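Long-range contacts in arginyl-tRNA synthetase, putative (PDB 5JLD), which probably joins L-arginine to its cognate tRNA(Arg) at the expense of ATP, as a class I aminoacyl-tRNA synthetase of the malaria parasite Plasmodium falciparum: residues 29-35 and 47-53; 21-26 and 72-77; 141-147 and 255-259; 175-181 and 270-276. All blocks are in the same frame, centred on the assembly; numbering follows the deposited sequence.

Contact 1: 29-35 and 47-53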
loop_
_atom_site.group_PDB
_atom_site.type_symbol
_atom_site.label_atom_id
_atom_site.label_comp_id
_atom_site.label_asym_id
_atom_site.label_seq_id
_atom_site.Cartn_x
_atom_site.Cartn_y
_atom_site.Cartn_z
ATOM N N ILE A 29 -13.203 -35.216 1.944
ATOM C CA ILE A 29 -12.563 -34.539 0.823
ATOM C C ILE A 29 -11.676 -33.416 1.334
ATOM O O ILE A 29 -11.972 -32.793 2.354
ATOM C CB ILE A 29 -13.611 -33.972 -0.187
ATOM C CG1 ILE A 29 -13.046 -33.916 -1.605
ATOM C CG2 ILE A 29 -14.131 -32.594 0.241
ATOM C CD1 ILE A 29 -14.045 -33.387 -2.626
ATOM N N SER A 30 -10.564 -33.178 0.651
ATOM C CA SER A 30 -9.745 -32.016 0.970
ATOM C C SER A 30 -9.856 -31.071 -0.207
ATOM O O SER A 30 -9.252 -31.286 -1.259
ATOM C CB SER A 30 -8.281 -32.391 1.252
ATOM N N GLU A 31 -10.650 -30.028 -0.017
ATOM C CA GLU A 31 -11.019 -29.127 -1.096
ATOM C C GLU A 31 -11.319 -27.755 -0.496
ATOM O O GLU A 31 -12.385 -27.536 0.077
ATOM C CB GLU A 31 -12.232 -29.684 -1.871
ATOM C CG GLU A 31 -12.800 -28.764 -2.965
ATOM C CD GLU A 31 -11.950 -28.740 -4.224
ATOM O OE1 GLU A 31 -11.257 -29.742 -4.501
ATOM O OE2 GLU A 31 -11.951 -27.707 -4.928
ATOM N N ASP A 32 -10.363 -26.842 -0.604
ATOM C CA ASP A 32 -10.532 -25.513 -0.040
ATOM C C ASP A 32 -11.376 -24.668 -0.982
ATOM O O ASP A 32 -11.043 -24.510 -2.158
ATOM C CB ASP A 32 -9.176 -24.854 0.216
ATOM C CG ASP A 32 -9.287 -23.622 1.094
ATOM O OD1 ASP A 32 -9.466 -22.510 0.553
ATOM O OD2 ASP A 32 -9.192 -23.766 2.331
ATOM N N ALA A 33 -12.485 -24.151 -0.463
ATOM C CA ALA A 33 -13.403 -23.359 -1.268
ATOM C C ALA A 33 -12.735 -22.068 -1.698
ATOM O O ALA A 33 -12.073 -21.408 -0.902
ATOM C CB ALA A 33 -14.680 -23.061 -0.502
ATOM N N ILE A 34 -12.897 -21.719 -2.966
ATOM C CA ILE A 34 -12.413 -20.439 -3.445
ATOM C C ILE A 34 -13.588 -19.626 -3.974
ATOM O O ILE A 34 -14.431 -20.125 -4.722
ATOM C CB ILE A 34 -11.331 -20.592 -4.525
ATOM C CG1 ILE A 34 -10.111 -21.314 -3.943
ATOM C CG2 ILE A 34 -10.925 -19.227 -5.050
ATOM C CD1 ILE A 34 -8.939 -21.436 -4.908
ATOM N N VAL A 35 -13.630 -18.373 -3.555
ATOM C CA VAL A 35 -14.711 -17.474 -3.877
ATOM C C VAL A 35 -14.169 -16.255 -4.615
ATOM O O VAL A 35 -13.179 -15.646 -4.202
ATOM C CB VAL A 35 -15.466 -17.068 -2.589
ATOM C CG1 VAL A 35 -16.342 -15.826 -2.811
ATOM C CG2 VAL A 35 -16.287 -18.246 -2.110
ATOM N N CYS A 47 -18.478 -19.242 -6.912
ATOM C CA CYS A 47 -17.595 -20.291 -6.428
ATOM C C CYS A 47 -17.469 -21.366 -7.490
ATOM O O CYS A 47 -18.469 -21.831 -8.040
ATOM C CB CYS A 47 -18.109 -20.883 -5.118
ATOM S SG CYS A 47 -17.239 -22.398 -4.626
ATOM N N ASN A 48 -16.232 -21.759 -7.777
ATOM C CA ASN A 48 -15.942 -22.607 -8.921
ATOM C C ASN A 48 -15.558 -24.039 -8.565
ATOM O O ASN A 48 -15.245 -24.840 -9.461
ATOM C CB ASN A 48 -14.829 -21.968 -9.764
ATOM C CG ASN A 48 -15.367 -20.929 -10.734
ATOM O OD1 ASN A 48 -15.991 -19.952 -10.333
ATOM N ND2 ASN A 48 -15.146 -21.152 -12.019
ATOM N N ASN A 49 -15.647 -24.382 -7.279
ATOM C CA ASN A 49 -15.065 -25.638 -6.787
ATOM C C ASN A 49 -15.691 -26.898 -7.349
ATOM O O ASN A 49 -15.026 -27.938 -7.420
ATOM C CB ASN A 49 -15.112 -25.683 -5.261
ATOM C CG ASN A 49 -14.063 -24.789 -4.631
ATOM O OD1 ASN A 49 -14.269 -23.587 -4.496
ATOM N ND2 ASN A 49 -12.921 -25.365 -4.268
ATOM N N ALA A 50 -16.944 -26.813 -7.788
ATOM C CA ALA A 50 -17.595 -27.973 -8.384
ATOM C C ALA A 50 -16.825 -28.455 -9.606
ATOM O O ALA A 50 -16.786 -29.646 -9.893
ATOM C CB ALA A 50 -19.047 -27.655 -8.768
ATOM N N ILE A 51 -16.208 -27.524 -10.326
ATOM C CA ILE A 51 -15.516 -27.875 -11.563
ATOM C C ILE A 51 -14.281 -28.719 -11.228
ATOM O O ILE A 51 -14.064 -29.788 -11.805
ATOM C CB ILE A 51 -15.157 -26.611 -12.361
ATOM C CG1 ILE A 51 -16.459 -25.917 -12.786
ATOM C CG2 ILE A 51 -14.297 -26.956 -13.589
ATOM C CD1 ILE A 51 -16.285 -24.561 -13.434
ATOM N N ASN A 52 -13.524 -28.280 -10.238
ATOM C CA ASN A 52 -12.363 -29.050 -9.794
ATOM C C ASN A 52 -12.733 -30.385 -9.136
ATOM O O ASN A 52 -12.049 -31.397 -9.334
ATOM C CB ASN A 52 -11.513 -28.199 -8.858
ATOM C CG ASN A 52 -10.674 -27.185 -9.622
ATOM O OD1 ASN A 52 -10.750 -27.103 -10.856
ATOM N ND2 ASN A 52 -9.877 -26.401 -8.900
ATOM N N ILE A 53 -13.831 -30.405 -8.385
ATOM C CA ILE A 53 -14.275 -31.652 -7.776
ATOM C C ILE A 53 -14.684 -32.636 -8.863
ATOM O O ILE A 53 -14.420 -33.830 -8.752
ATOM C CB ILE A 53 -15.435 -31.425 -6.792
ATOM C CG1 ILE A 53 -14.953 -30.587 -5.606
ATOM C CG2 ILE A 53 -15.968 -32.754 -6.280
ATOM C CD1 ILE A 53 -16.041 -30.171 -4.646
#

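Contact 2: 21-26 and 72-77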
loop_
_atom_site.group_PDB
_atom_site.type_symbol
_atom_site.label_atom_id
_atom_site.label_comp_id
_atom_site.label_asym_id
_atom_site.label_seq_id
_atom_site.Cartn_x
_atom_site.Cartn_y
_atom_site.Cartn_z
ATOM N N SER A 21 -20.753 -26.329 2.917
ATOM C CA SER A 21 -21.575 -27.177 2.027
ATOM C C SER A 21 -20.767 -28.280 1.326
ATOM O O SER A 21 -21.221 -29.412 1.208
ATOM C CB SER A 21 -22.284 -26.354 0.968
ATOM O OG SER A 21 -23.108 -27.204 0.201
ATOM N N ILE A 22 -19.568 -27.939 0.878
ATOM C CA ILE A 22 -18.671 -28.882 0.229
ATOM C C ILE A 22 -18.318 -30.016 1.176
ATOM O O ILE A 22 -18.404 -31.191 0.806
ATOM C CB ILE A 22 -17.366 -28.187 -0.251
ATOM C CG1 ILE A 22 -17.633 -27.342 -1.507
ATOM C CG2 ILE A 22 -16.287 -29.219 -0.540
ATOM C CD1 ILE A 22 -16.497 -26.366 -1.827
ATOM N N GLN A 23 -17.935 -29.658 2.401
ATOM C CA GLN A 23 -17.615 -30.657 3.421
ATOM C C GLN A 23 -18.783 -31.595 3.691
ATOM O O GLN A 23 -18.601 -32.804 3.830
ATOM C CB GLN A 23 -17.196 -29.984 4.726
ATOM C CG GLN A 23 -16.009 -30.650 5.362
ATOM C CD GLN A 23 -14.812 -30.643 4.433
ATOM O OE1 GLN A 23 -14.499 -29.622 3.818
ATOM N NE2 GLN A 23 -14.152 -31.786 4.307
ATOM N N LYS A 24 -19.981 -31.031 3.767
ATOM C CA LYS A 24 -21.184 -31.827 3.997
ATOM C C LYS A 24 -21.458 -32.774 2.813
ATOM O O LYS A 24 -21.833 -33.944 2.996
ATOM C CB LYS A 24 -22.371 -30.894 4.236
ATOM C CG LYS A 24 -23.635 -31.558 4.770
ATOM C CD LYS A 24 -24.724 -30.518 5.037
ATOM C CE LYS A 24 -26.105 -31.159 5.158
ATOM N NZ LYS A 24 -27.204 -30.147 5.046
ATOM N N CYS A 25 -21.264 -32.260 1.599
ATOM C CA CYS A 25 -21.455 -33.042 0.379
ATOM C C CYS A 25 -20.461 -34.186 0.273
ATOM O O CYS A 25 -20.820 -35.303 -0.081
ATOM C CB CYS A 25 -21.308 -32.159 -0.861
ATOM S SG CYS A 25 -22.664 -31.048 -1.144
ATOM N N PHE A 26 -19.202 -33.881 0.561
ATOM C CA PHE A 26 -18.144 -34.859 0.414
ATOM C C PHE A 26 -17.273 -34.901 1.677
ATOM O O PHE A 26 -16.178 -34.350 1.691
ATOM C CB PHE A 26 -17.320 -34.530 -0.832
ATOM C CG PHE A 26 -18.165 -34.273 -2.065
ATOM C CD1 PHE A 26 -18.790 -35.327 -2.726
ATOM C CD2 PHE A 26 -18.333 -32.985 -2.558
ATOM C CE1 PHE A 26 -19.570 -35.107 -3.862
ATOM C CE2 PHE A 26 -19.111 -32.751 -3.691
ATOM C CZ PHE A 26 -19.733 -33.815 -4.343
ATOM N N PHE A 72 -25.785 -30.337 -6.236
ATOM C CA PHE A 72 -25.680 -30.950 -4.910
ATOM C C PHE A 72 -25.162 -29.912 -3.866
ATOM O O PHE A 72 -25.775 -29.702 -2.782
ATOM C CB PHE A 72 -24.773 -32.185 -5.004
ATOM C CG PHE A 72 -24.770 -33.053 -3.779
ATOM C CD1 PHE A 72 -25.941 -33.311 -3.083
ATOM C CD2 PHE A 72 -23.587 -33.641 -3.343
ATOM C CE1 PHE A 72 -25.930 -34.129 -1.961
ATOM C CE2 PHE A 72 -23.565 -34.451 -2.224
ATOM C CZ PHE A 72 -24.735 -34.696 -1.527
ATOM N N ILE A 73 -24.079 -29.222 -4.226
ATOM C CA ILE A 73 -23.540 -28.168 -3.352
ATOM C C ILE A 73 -24.602 -27.106 -2.997
ATOM O O ILE A 73 -24.767 -26.734 -1.843
ATOM C CB ILE A 73 -22.335 -27.465 -3.996
ATOM C CG1 ILE A 73 -21.152 -28.438 -4.110
ATOM C CG2 ILE A 73 -21.964 -26.203 -3.199
ATOM C CD1 ILE A 73 -19.930 -27.837 -4.747
ATOM N N ILE A 74 -25.314 -26.625 -4.004
ATOM C CA ILE A 74 -26.391 -25.663 -3.802
ATOM C C ILE A 74 -27.482 -26.218 -2.872
ATOM O O ILE A 74 -27.943 -25.517 -1.966
ATOM C CB ILE A 74 -27.007 -25.252 -5.160
ATOM C CG1 ILE A 74 -26.009 -24.371 -5.934
ATOM C CG2 ILE A 74 -28.364 -24.551 -4.970
ATOM C CD1 ILE A 74 -26.521 -23.857 -7.266
ATOM N N SER A 75 -27.867 -27.477 -3.087
ATOM C CA SER A 75 -28.888 -28.125 -2.267
ATOM C C SER A 75 -28.439 -28.193 -0.809
ATOM O O SER A 75 -29.276 -28.250 0.096
ATOM C CB SER A 75 -29.204 -29.539 -2.769
ATOM O OG SER A 75 -28.207 -30.466 -2.338
ATOM N N ASN A 76 -27.133 -28.185 -0.564
ATOM C CA ASN A 76 -26.720 -28.170 0.841
ATOM C C ASN A 76 -26.372 -26.778 1.401
ATOM O O ASN A 76 -25.761 -26.655 2.474
ATOM C CB ASN A 76 -25.565 -29.145 1.053
ATOM C CG ASN A 76 -26.058 -30.571 1.313
ATOM O OD1 ASN A 76 -27.021 -30.785 2.057
ATOM N ND2 ASN A 76 -25.425 -31.544 0.674
ATOM N N ILE A 77 -26.804 -25.735 0.694
ATOM C CA ILE A 77 -26.693 -24.363 1.192
ATOM C C ILE A 77 -28.070 -23.807 1.574
ATOM O O ILE A 77 -29.018 -23.874 0.793
ATOM C CB ILE A 77 -26.048 -23.439 0.145
ATOM C CG1 ILE A 77 -24.563 -23.768 -0.005
ATOM C CG2 ILE A 77 -26.253 -21.965 0.513
ATOM C CD1 ILE A 77 -23.887 -23.064 -1.167
#

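Contact 3: 141-147 and 255-259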
loop_
_atom_site.group_PDB
_atom_site.type_symbol
_atom_site.label_atom_id
_atom_site.label_comp_id
_atom_site.label_asym_id
_atom_site.label_seq_id
_atom_site.Cartn_x
_atom_site.Cartn_y
_atom_site.Cartn_z
ATOM N N PRO A 141 16.360 7.072 0.353
ATOM C CA PRO A 141 17.309 7.888 -0.405
ATOM C C PRO A 141 18.746 7.666 0.075
ATOM O O PRO A 141 18.965 7.034 1.123
ATOM C CB PRO A 141 16.858 9.316 -0.107
ATOM C CG PRO A 141 16.293 9.228 1.268
ATOM C CD PRO A 141 15.607 7.871 1.337
ATOM N N ASN A 142 19.701 8.184 -0.695
ATOM C CA ASN A 142 21.118 8.168 -0.331
ATOM C C ASN A 142 21.621 9.574 -0.066
ATOM O O ASN A 142 21.401 10.466 -0.887
ATOM C CB ASN A 142 21.963 7.531 -1.436
ATOM C CG ASN A 142 21.619 6.076 -1.668
ATOM O OD1 ASN A 142 21.477 5.304 -0.721
ATOM N ND2 ASN A 142 21.482 5.692 -2.934
ATOM N N ILE A 143 22.298 9.758 1.072
ATOM C CA ILE A 143 22.939 11.023 1.413
ATOM C C ILE A 143 23.862 11.472 0.285
ATOM O O ILE A 143 24.534 10.650 -0.341
ATOM C CB ILE A 143 23.759 10.914 2.738
ATOM C CG1 ILE A 143 22.884 10.388 3.883
ATOM C CG2 ILE A 143 24.448 12.249 3.089
ATOM C CD1 ILE A 143 21.707 11.308 4.306
ATOM N N ALA A 144 23.864 12.776 0.020
ATOM C CA ALA A 144 24.736 13.395 -0.978
ATOM C C ALA A 144 24.433 12.906 -2.389
ATOM O O ALA A 144 25.274 12.992 -3.276
ATOM C CB ALA A 144 26.211 13.151 -0.630
ATOM N N LYS A 145 23.223 12.400 -2.587
ATOM C CA LYS A 145 22.747 12.042 -3.915
ATOM C C LYS A 145 21.331 12.524 -4.130
ATOM O O LYS A 145 20.559 12.660 -3.183
ATOM C CB LYS A 145 22.792 10.537 -4.144
ATOM C CG LYS A 145 24.172 9.971 -4.242
ATOM C CD LYS A 145 24.094 8.545 -4.723
ATOM C CE LYS A 145 25.476 8.031 -5.060
ATOM N NZ LYS A 145 25.442 6.625 -5.543
ATOM N N GLU A 146 20.975 12.769 -5.382
ATOM C CA GLU A 146 19.640 13.274 -5.641
ATOM C C GLU A 146 18.649 12.135 -5.443
ATOM O O GLU A 146 18.909 10.980 -5.807
ATOM C CB GLU A 146 19.514 13.882 -7.035
ATOM C CG GLU A 146 19.821 15.368 -7.071
ATOM C CD GLU A 146 19.166 16.161 -5.977
ATOM O OE1 GLU A 146 18.024 15.816 -5.549
ATOM O OE2 GLU A 146 19.825 17.110 -5.453
ATOM N N MET A 147 17.528 12.471 -4.822
ATOM C CA MET A 147 16.372 11.595 -4.819
ATOM C C MET A 147 15.862 11.548 -6.243
ATOM O O MET A 147 15.763 12.585 -6.889
ATOM C CB MET A 147 15.283 12.103 -3.874
ATOM C CG MET A 147 15.603 11.977 -2.399
ATOM S SD MET A 147 14.141 12.214 -1.362
ATOM C CE MET A 147 13.115 10.841 -1.902
ATOM N N SER A 255 21.683 16.822 3.792
ATOM C CA SER A 255 20.891 15.995 2.864
ATOM C C SER A 255 19.518 15.676 3.439
ATOM O O SER A 255 18.507 15.714 2.731
ATOM C CB SER A 255 21.622 14.696 2.521
ATOM O OG SER A 255 22.507 14.887 1.433
ATOM N N LYS A 256 19.473 15.373 4.726
ATOM C CA LYS A 256 18.197 15.066 5.355
ATOM C C LYS A 256 17.269 16.281 5.351
ATOM O O LYS A 256 16.059 16.124 5.203
ATOM C CB LYS A 256 18.414 14.552 6.774
ATOM C CG LYS A 256 18.961 13.130 6.806
ATOM C CD LYS A 256 19.265 12.685 8.232
ATOM C CE LYS A 256 19.828 11.268 8.260
ATOM N NZ LYS A 256 19.980 10.785 9.644
ATOM N N LYS A 257 17.804 17.496 5.491
ATOM C CA LYS A 257 16.907 18.652 5.373
ATOM C C LYS A 257 16.319 18.706 3.959
ATOM O O LYS A 257 15.091 18.948 3.766
ATOM C CB LYS A 257 17.619 19.960 5.702
ATOM N N GLU A 258 17.183 18.447 2.974
ATOM C CA GLU A 258 16.703 18.468 1.583
ATOM C C GLU A 258 15.591 17.422 1.345
ATOM O O GLU A 258 14.540 17.723 0.769
ATOM C CB GLU A 258 17.861 18.241 0.612
ATOM C CG GLU A 258 17.735 19.026 -0.682
ATOM C CD GLU A 258 17.885 20.526 -0.461
ATOM O OE1 GLU A 258 18.812 20.934 0.274
ATOM O OE2 GLU A 258 17.074 21.297 -1.015
ATOM N N PHE A 259 15.822 16.202 1.809
ATOM C CA PHE A 259 14.849 15.129 1.694
ATOM C C PHE A 259 13.542 15.506 2.411
ATOM O O PHE A 259 12.429 15.223 1.915
ATOM C CB PHE A 259 15.414 13.816 2.265
ATOM C CG PHE A 259 16.678 13.324 1.576
ATOM C CD1 PHE A 259 17.025 13.771 0.304
ATOM C CD2 PHE A 259 17.520 12.415 2.212
ATOM C CE1 PHE A 259 18.188 13.323 -0.324
ATOM C CE2 PHE A 259 18.686 11.951 1.593
ATOM C CZ PHE A 259 19.019 12.407 0.320
#

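Contact 4: 175-181 and 270-276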
loop_
_atom_site.group_PDB
_atom_site.type_symbol
_atom_site.label_atom_id
_atom_site.label_comp_id
_atom_site.label_asym_id
_atom_site.label_seq_id
_atom_site.Cartn_x
_atom_site.Cartn_y
_atom_site.Cartn_z
ATOM N N VAL A 175 9.807 3.202 8.374
ATOM C CA VAL A 175 11.263 3.215 8.443
ATOM C C VAL A 175 11.936 3.564 7.119
ATOM O O VAL A 175 11.726 2.932 6.101
ATOM C CB VAL A 175 11.796 1.866 8.938
ATOM C CG1 VAL A 175 13.328 1.848 8.885
ATOM C CG2 VAL A 175 11.325 1.619 10.366
ATOM N N ASN A 176 12.774 4.587 7.167
ATOM C CA ASN A 176 13.538 5.025 6.019
ATOM C C ASN A 176 15.008 4.612 6.157
ATOM O O ASN A 176 15.737 5.251 6.899
ATOM C CB ASN A 176 13.408 6.548 5.877
ATOM C CG ASN A 176 13.888 7.055 4.534
ATOM O OD1 ASN A 176 14.408 6.293 3.715
ATOM N ND2 ASN A 176 13.696 8.345 4.292
ATOM N N HIS A 177 15.400 3.542 5.458
ATOM C CA HIS A 177 16.758 2.979 5.460
ATOM C C HIS A 177 17.667 3.806 4.552
ATOM O O HIS A 177 18.010 3.386 3.448
ATOM C CB HIS A 177 16.719 1.506 5.008
ATOM C CG HIS A 177 18.016 0.757 5.157
ATOM N ND1 HIS A 177 18.323 0.021 6.279
ATOM C CD2 HIS A 177 19.042 0.565 4.286
ATOM C CE1 HIS A 177 19.506 -0.554 6.115
ATOM N NE2 HIS A 177 19.953 -0.248 4.912
ATOM N N VAL A 178 18.030 4.999 5.016
ATOM C CA VAL A 178 18.784 5.947 4.198
ATOM C C VAL A 178 20.234 5.486 4.020
ATOM O O VAL A 178 20.820 4.901 4.936
ATOM C CB VAL A 178 18.732 7.369 4.813
ATOM C CG1 VAL A 178 19.123 7.345 6.287
ATOM C CG2 VAL A 178 19.604 8.345 4.038
ATOM N N GLY A 179 20.800 5.722 2.834
ATOM C CA GLY A 179 22.192 5.399 2.579
ATOM C C GLY A 179 23.137 6.451 3.161
ATOM O O GLY A 179 23.564 7.372 2.465
ATOM N N ASP A 180 23.472 6.316 4.442
ATOM C CA ASP A 180 24.279 7.323 5.132
ATOM C C ASP A 180 25.618 6.757 5.588
ATOM O O ASP A 180 26.242 7.280 6.505
ATOM C CB ASP A 180 23.529 7.878 6.350
ATOM C CG ASP A 180 23.244 6.807 7.402
ATOM O OD1 ASP A 180 23.371 5.596 7.090
ATOM O OD2 ASP A 180 22.889 7.183 8.543
ATOM N N TRP A 181 26.055 5.681 4.951
ATOM C CA TRP A 181 27.307 5.060 5.328
ATOM C C TRP A 181 27.963 4.446 4.086
ATOM O O TRP A 181 28.455 3.318 4.103
ATOM C CB TRP A 181 27.063 4.021 6.427
ATOM C CG TRP A 181 28.294 3.637 7.191
ATOM C CD1 TRP A 181 28.976 2.458 7.085
ATOM C CD2 TRP A 181 28.992 4.419 8.179
ATOM N NE1 TRP A 181 30.052 2.458 7.934
ATOM C CE2 TRP A 181 30.090 3.647 8.616
ATOM C CE3 TRP A 181 28.799 5.693 8.727
ATOM C CZ2 TRP A 181 30.988 4.100 9.582
ATOM C CZ3 TRP A 181 29.697 6.148 9.683
ATOM C CH2 TRP A 181 30.774 5.349 10.105
ATOM N N LEU A 270 8.258 9.569 8.058
ATOM C CA LEU A 270 9.001 8.339 8.299
ATOM C C LEU A 270 10.334 8.563 8.992
ATOM O O LEU A 270 10.930 9.635 8.907
ATOM C CB LEU A 270 9.208 7.566 6.995
ATOM C CG LEU A 270 9.605 8.312 5.717
ATOM C CD1 LEU A 270 10.906 8.914 5.707
ATOM C CD2 LEU A 270 9.623 7.235 4.639
ATOM N N GLU A 271 10.786 7.528 9.682
ATOM C CA GLU A 271 11.903 7.650 10.607
ATOM C C GLU A 271 13.220 7.252 9.962
ATOM O O GLU A 271 13.376 6.114 9.524
ATOM C CB GLU A 271 11.655 6.780 11.849
ATOM C CG GLU A 271 12.895 6.678 12.749
ATOM C CD GLU A 271 12.702 5.793 13.971
ATOM O OE1 GLU A 271 11.754 4.977 13.986
ATOM O OE2 GLU A 271 13.513 5.914 14.920
ATOM N N TYR A 272 14.173 8.184 9.907
ATOM C CA TYR A 272 15.526 7.837 9.467
ATOM C C TYR A 272 16.128 6.745 10.346
ATOM O O TYR A 272 16.305 6.939 11.541
ATOM C CB TYR A 272 16.458 9.061 9.478
ATOM C CG TYR A 272 16.118 10.084 8.434
ATOM C CD1 TYR A 272 16.256 9.787 7.077
ATOM C CD2 TYR A 272 15.638 11.343 8.791
ATOM C CE1 TYR A 272 15.943 10.717 6.105
ATOM C CE2 TYR A 272 15.306 12.281 7.819
ATOM C CZ TYR A 272 15.477 11.964 6.478
ATOM O OH TYR A 272 15.166 12.890 5.505
ATOM N N VAL A 273 16.417 5.598 9.745
ATOM C CA VAL A 273 17.211 4.551 10.381
ATOM C C VAL A 273 18.238 4.087 9.349
ATOM O O VAL A 273 18.033 3.102 8.646
ATOM C CB VAL A 273 16.338 3.363 10.868
ATOM C CG1 VAL A 273 17.192 2.350 11.602
ATOM C CG2 VAL A 273 15.207 3.853 11.774
ATOM N N GLY A 274 19.334 4.822 9.234
ATOM C CA GLY A 274 20.281 4.587 8.156
ATOM C C GLY A 274 21.097 3.319 8.292
ATOM O O GLY A 274 21.000 2.612 9.292
ATOM N N GLU A 275 21.894 3.028 7.271
ATOM C CA GLU A 275 22.903 1.978 7.356
ATOM C C GLU A 275 23.815 2.165 8.586
ATOM O O GLU A 275 24.131 1.203 9.286
ATOM C CB GLU A 275 23.744 1.957 6.070
ATOM C CG GLU A 275 22.947 1.518 4.842
ATOM C CD GLU A 275 23.647 1.798 3.521
ATOM O OE1 GLU A 275 24.609 2.604 3.488
ATOM O OE2 GLU A 275 23.202 1.222 2.502
ATOM N N SER A 276 24.214 3.411 8.847
ATOM C CA SER A 276 25.119 3.731 9.963
ATOM C C SER A 276 24.591 3.167 11.275
ATOM O O SER A 276 25.365 2.667 12.100
ATOM C CB SER A 276 25.318 5.247 10.096
ATOM O OG SER A 276 24.111 5.906 10.472
HETATM O O HOH W 1 16.729 0.527 8.430
#

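Contact 1: 29-35 and 47-53
A loop without regular structure can be held to a helix by one well-placed amide, and residues 29-35 illustrate how. The segment starts with Ile-29, whose CD1 lies 4.2 Å from CG2 of Ile-53, an apolar touch one turn into the helix. Glu-31 turns its side chain toward the helix: OE2 accepts a short hydrogen bond of 2.6 Å from ND2 of Asn-49, while CD of Glu-31 rests 3.8 Å from CG1 of Ile-53. The CA-to-CB bond of Asp-32 points away, but its carbonyl O takes a second bond from Asn-49 ND2, at 3.0 Å, so that Asn-49 spends its NH2 group on two acceptors. These parts belong to the N-terminal domain of arginyl-tRNA synthetase, where the loop leads from helix 10-25 into strand 35-37 of a small antiparallel sheet, and Gln-19 of that helix binds the loop through Glu-31 O and Ala-33 N. Ala-33 brings its CA to 3.3 Å from Asn-49 OD1. The same OD1 receives the backbone N of Ile-34 at 2.8 Å, almost in line; the amide reads the loop backbone much as a neighbouring strand would. Beyond it, Ile-34 O meets CA of Cys-47 at 3.6 Å in a CA-H...O contact, and Val-35 CG2 approaches Cys-47 CB at 4.4 Å.

Contact 2: 21-26 and 72-77
A cysteine sulfur engaged on two fronts is the uncommon element where the end of helix 10-25 meets the end of helix 66-75. Cys-25 SG stands over the face of the Phe-72 ring, 3.8 Å from its centroid and 24° off the normal, and the same SG accepts a hydrogen bond of 3.3 Å from ND2 of Asn-76. CB of Cys-25 adds apolar contact, 3.5 Å from Phe-72 CE2. The Phe-72 ring also turns its edge toward the face of Phe-26 in an offset edge-to-face pair, with centroids 5.8 Å apart and planes at 73°.

Asn-76, the first residue past its helix to leave helical angles, has both ends of its amide in use: while ND2 serves the sulfur, OD1 accepts a bond of 3.1 Å from NZ of the extended Lys-24. One turn back, Ser-21 OG donates to the carbonyl O of Ile-73 at 2.7 Å, close to the C-terminal end of helix 66-75. Ile-22 CG1 meets Ile-73 CD1 at 4.0 Å, on the side where Ile-73 also packs on Ala-50 of helix 49-57. The contact therefore joins two helices of the N-terminal domain through their last turns. Its chemistry implies an interface in which apolar and sulfur contacts are interleaved with three side-chain hydrogen bonds, one holding the last-turn carbonyl Ile-73 O and the Lys-24 bond lying near the exposed side.

Contact 3: 141-147 and 255-259
One aromatic ring can organise a whole loop, and Phe-259 does so here. Pro-141 CB lies over one face of the ring, 3.8 Å from its centroid, in a CH-pi contact, while Met-147 CG comes to 3.5 Å from Phe-259 CD1 and its SD makes an oblique Met-aromatic contact, 4.4 Å from the centroid of the Phe-259 ring. Ile-143 CD1 extends the apolar patch, 4.1 Å from Phe-259 CE2. At the ring edge sit two carbonyls: Asn-142 O, 3.3 Å from Phe-259 CZ, and Lys-145 O, 3.8 Å from Phe-259 CE1. Asn-142 to Lys-145 form a type II beta turn, whose inner amide, Ala-144 N, donates to Ser-255 OG at 2.9 Å. The loop runs straight into His-Val-Gly-His, the HIGH-type signature that in class I synthetases generally serves ATP binding. Fit around the ring fixes this loop on helix 242-265; the one hydrogen bond between the segments ties the turn to it, and backbone bonds of Pro-141 and Ile-143 with Gly-179 add to the hold.

Contact 4: 175-181 and 270-276
Glu-275, Asn-176 and Val-175 lose the most surface in this pairing, marking its course from strand to loop. Val-175 begins it opposite Glu-271, with CG1 3.9 Å from CB of Val-273. Asn-176 is bonded as a parallel strand residue should be: its N donates to Glu-271 O at 2.9 Å and its O accepts from Val-273 N at 2.9 Å. Its side chain, on the same face as Tyr-272, reaches beyond the pair to Tyr-263 and the backbone of Ser-140. After His-177, the centre of an inverse gamma turn, the chains still run together. Glu-275 donates its N to Val-178 O at 3.2 Å, and its CG lies 3.5 Å from NE2 of His-177. Gly-274 passes where a side chain would strike Asp-180 OD2. Asp-180 adds two bonds, OD1 accepting Ser-276 N at 2.9 Å and OD2 accepting Ser-276 OG at 2.6 Å. Trp-181 packs on Glu-275 and Ser-276, its CE3 3.8 Å from Ser-276 CB. A water bridges Val-273 O (2.9 Å) and His-177 ND1 (2.7 Å). Strand 271-272 is thereby added as an edge beside strand 171-176 in a five-stranded parallel sheet, the arrangement of the Rossmann-type catalytic domain of class I synthetases.

From the N terminus, helix 10-25 supplies the first half of contact 2, which closes its loop only at helix 66-75. Contact 1 opens and closes within that span, and the two touch directly, so the 29-35 loop and three helices of the N-terminal domain pack as one unit. Contacts 3 and 4 both follow contacts 1 and 2 in series, on the opposite side of the chain's centre, with about 32 Å between the nearest atoms of contacts 1 and 4. In the catalytic domain the segments alternate: 141-147, 175-181, 255-259, 270-276. Contacts 3 and 4 therefore cross, and backbone hydrogen bonds between Gly-179 and both Pro-141 and Ile-143 join them, linking helix 242-265 to the parallel sheet.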